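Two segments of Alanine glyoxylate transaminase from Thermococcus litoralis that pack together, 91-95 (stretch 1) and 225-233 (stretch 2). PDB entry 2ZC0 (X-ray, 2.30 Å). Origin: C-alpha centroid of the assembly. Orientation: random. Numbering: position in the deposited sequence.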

# COMPACT_ATOMS: atom_id res chain seq x y z
N TYR A 91 27.44 13.94 -27.61
CA TYR A 91 27.85 12.53 -27.60
C TYR A 91 26.78 11.46 -27.46
O TYR A 91 27.12 10.28 -27.34
CB TYR A 91 28.89 12.30 -26.52
CG TYR A 91 30.11 13.19 -26.64
CD1 TYR A 91 30.31 14.25 -25.76
CD2 TYR A 91 31.06 12.96 -27.63
CE1 TYR A 91 31.43 15.07 -25.86
CE2 TYR A 91 32.19 13.77 -27.74
CZ TYR A 91 32.37 14.82 -26.85
OH TYR A 91 33.48 15.62 -26.95
N ASP A 92 25.50 11.83 -27.46
CA ASP A 92 24.44 10.82 -27.33
C ASP A 92 23.18 11.18 -28.13
O ASP A 92 22.10 10.65 -27.86
CB ASP A 92 24.09 10.61 -25.85
CG ASP A 92 23.67 9.17 -25.53
OD1 ASP A 92 24.16 8.23 -26.20
OD2 ASP A 92 22.86 8.96 -24.60
N HIS A 93 23.31 12.07 -29.11
CA HIS A 93 22.19 12.51 -29.95
C HIS A 93 20.95 12.91 -29.16
O HIS A 93 19.82 12.69 -29.62
CB HIS A 93 21.78 11.40 -30.93
CG HIS A 93 22.64 11.34 -32.15
ND1 HIS A 93 23.93 10.86 -32.14
CD2 HIS A 93 22.40 11.73 -33.43
CE1 HIS A 93 24.45 10.96 -33.35
NE2 HIS A 93 23.54 11.48 -34.15
N LEU A 94 21.13 13.51 -28.00
CA LEU A 94 19.97 13.88 -27.21
C LEU A 94 19.78 15.37 -27.03
O LEU A 94 20.63 16.05 -26.45
CB LEU A 94 20.06 13.19 -25.85
CG LEU A 94 18.75 13.06 -25.08
CD1 LEU A 94 17.64 12.52 -25.99
CD2 LEU A 94 18.98 12.14 -23.90
N GLU A 95 18.68 15.89 -27.55
CA GLU A 95 18.36 17.31 -27.41
C GLU A 95 17.41 17.40 -26.22
O GLU A 95 16.22 17.13 -26.35
CB GLU A 95 17.67 17.83 -28.68
CG GLU A 95 17.42 19.33 -28.70
CD GLU A 95 18.69 20.14 -28.93
OE1 GLU A 95 19.41 19.85 -29.91
OE2 GLU A 95 18.97 21.07 -28.13
N GLY A 225 27.12 1.32 -35.07
CA GLY A 225 27.25 2.40 -36.04
C GLY A 225 26.93 3.72 -35.36
O GLY A 225 27.71 4.22 -34.56
N ASP A 226 25.78 4.29 -35.69
CA ASP A 226 25.35 5.53 -35.08
C ASP A 226 24.03 5.19 -34.39
O ASP A 226 22.97 5.66 -34.79
CB ASP A 226 25.13 6.62 -36.15
CG ASP A 226 25.04 8.03 -35.55
OD1 ASP A 226 25.99 8.45 -34.84
OD2 ASP A 226 24.03 8.73 -35.80
N ILE A 227 24.10 4.33 -33.38
CA ILE A 227 22.89 3.94 -32.66
C ILE A 227 22.50 5.09 -31.75
O ILE A 227 23.35 5.69 -31.09
CB ILE A 227 23.08 2.67 -31.80
CG1 ILE A 227 23.99 2.97 -30.61
CG2 ILE A 227 23.65 1.55 -32.65
CD1 ILE A 227 23.76 2.08 -29.42
N VAL A 228 21.21 5.40 -31.71
CA VAL A 228 20.76 6.48 -30.87
C VAL A 228 19.77 5.97 -29.83
O VAL A 228 19.08 4.96 -30.04
CB VAL A 228 20.09 7.61 -31.71
CG1 VAL A 228 21.03 8.03 -32.84
CG2 VAL A 228 18.77 7.14 -32.27
N PRO A 229 19.73 6.64 -28.67
CA PRO A 229 18.84 6.28 -27.57
C PRO A 229 17.40 6.36 -28.03
O PRO A 229 17.08 7.09 -28.97
CB PRO A 229 19.15 7.34 -26.52
CG PRO A 229 20.60 7.63 -26.75
CD PRO A 229 20.69 7.69 -28.25
N LEU A 230 16.52 5.61 -27.37
CA LEU A 230 15.10 5.65 -27.70
C LEU A 230 14.61 7.07 -27.44
O LEU A 230 13.73 7.57 -28.13
CB LEU A 230 14.32 4.67 -26.83
CG LEU A 230 14.72 3.19 -26.83
CD1 LEU A 230 14.11 2.50 -25.62
CD2 LEU A 230 14.23 2.53 -28.13
N LYS A 231 15.18 7.73 -26.44
CA LYS A 231 14.75 9.07 -26.12
C LYS A 231 14.95 10.06 -27.27
O LYS A 231 14.18 11.02 -27.40
CB LYS A 231 15.47 9.59 -24.87
CG LYS A 231 14.90 10.90 -24.35
CD LYS A 231 13.42 10.76 -24.09
CE LYS A 231 12.80 12.01 -23.49
NZ LYS A 231 11.31 11.86 -23.43
N ALA A 232 15.95 9.82 -28.11
CA ALA A 232 16.22 10.70 -29.25
C ALA A 232 15.18 10.48 -30.34
O ALA A 232 15.05 11.27 -31.27
CB ALA A 232 17.62 10.43 -29.80
N LEU A 233 14.42 9.39 -30.19
CA LEU A 233 13.36 9.04 -31.13
C LEU A 233 11.99 9.20 -30.46
O LEU A 233 10.96 8.86 -31.04
CB LEU A 233 13.52 7.57 -31.57
CG LEU A 233 14.47 7.15 -32.70
CD1 LEU A 233 15.57 8.19 -32.94
CD2 LEU A 233 15.06 5.79 -32.34
O HOH W 1 22.54 10.89 -36.36

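Two segments distant in sequence can be held together by shape and apolar contact even when no direct hydrogen bond joins them, and these segments of the transaminase, which bury 342 Å² between them, illustrate the principle. His93 contributes most. Its CA-to-CB bond points toward the other stretch, and chi1 in the m well lays the imidazole against Val228, whose CG1 sits over one ring face, 4.0 Å from the centroid of the His93 ring. A branched aliphatic side chain suits such a place, offering a methyl to the flat aromatic surface. At the ring's far end, NE2 of His93 lies 3.2 Å from OD2 of Asp226, but the angle is too poor for a hydrogen bond. A water links them instead, donating to Asp226 OD2 at 2.7 Å and accepting a weak bond from His93 NE2 at 2.5 Å.

Leu94, buried, turns its chain (t, p) so that CD1 reaches Lys231 CG at 3.6 Å and Ala232 CB at 4.3 Å. The lysine thus lends its aliphatic portion while its end leads away. Ala232 points its CB toward the other stretch, 3.2 Å from His93 O. Pro229, also buried, packs its compact ring against Asp92, with CD 3.3 Å from Asp92 O, while its own carbonyl accepts a hydrogen bond from Ala232 N.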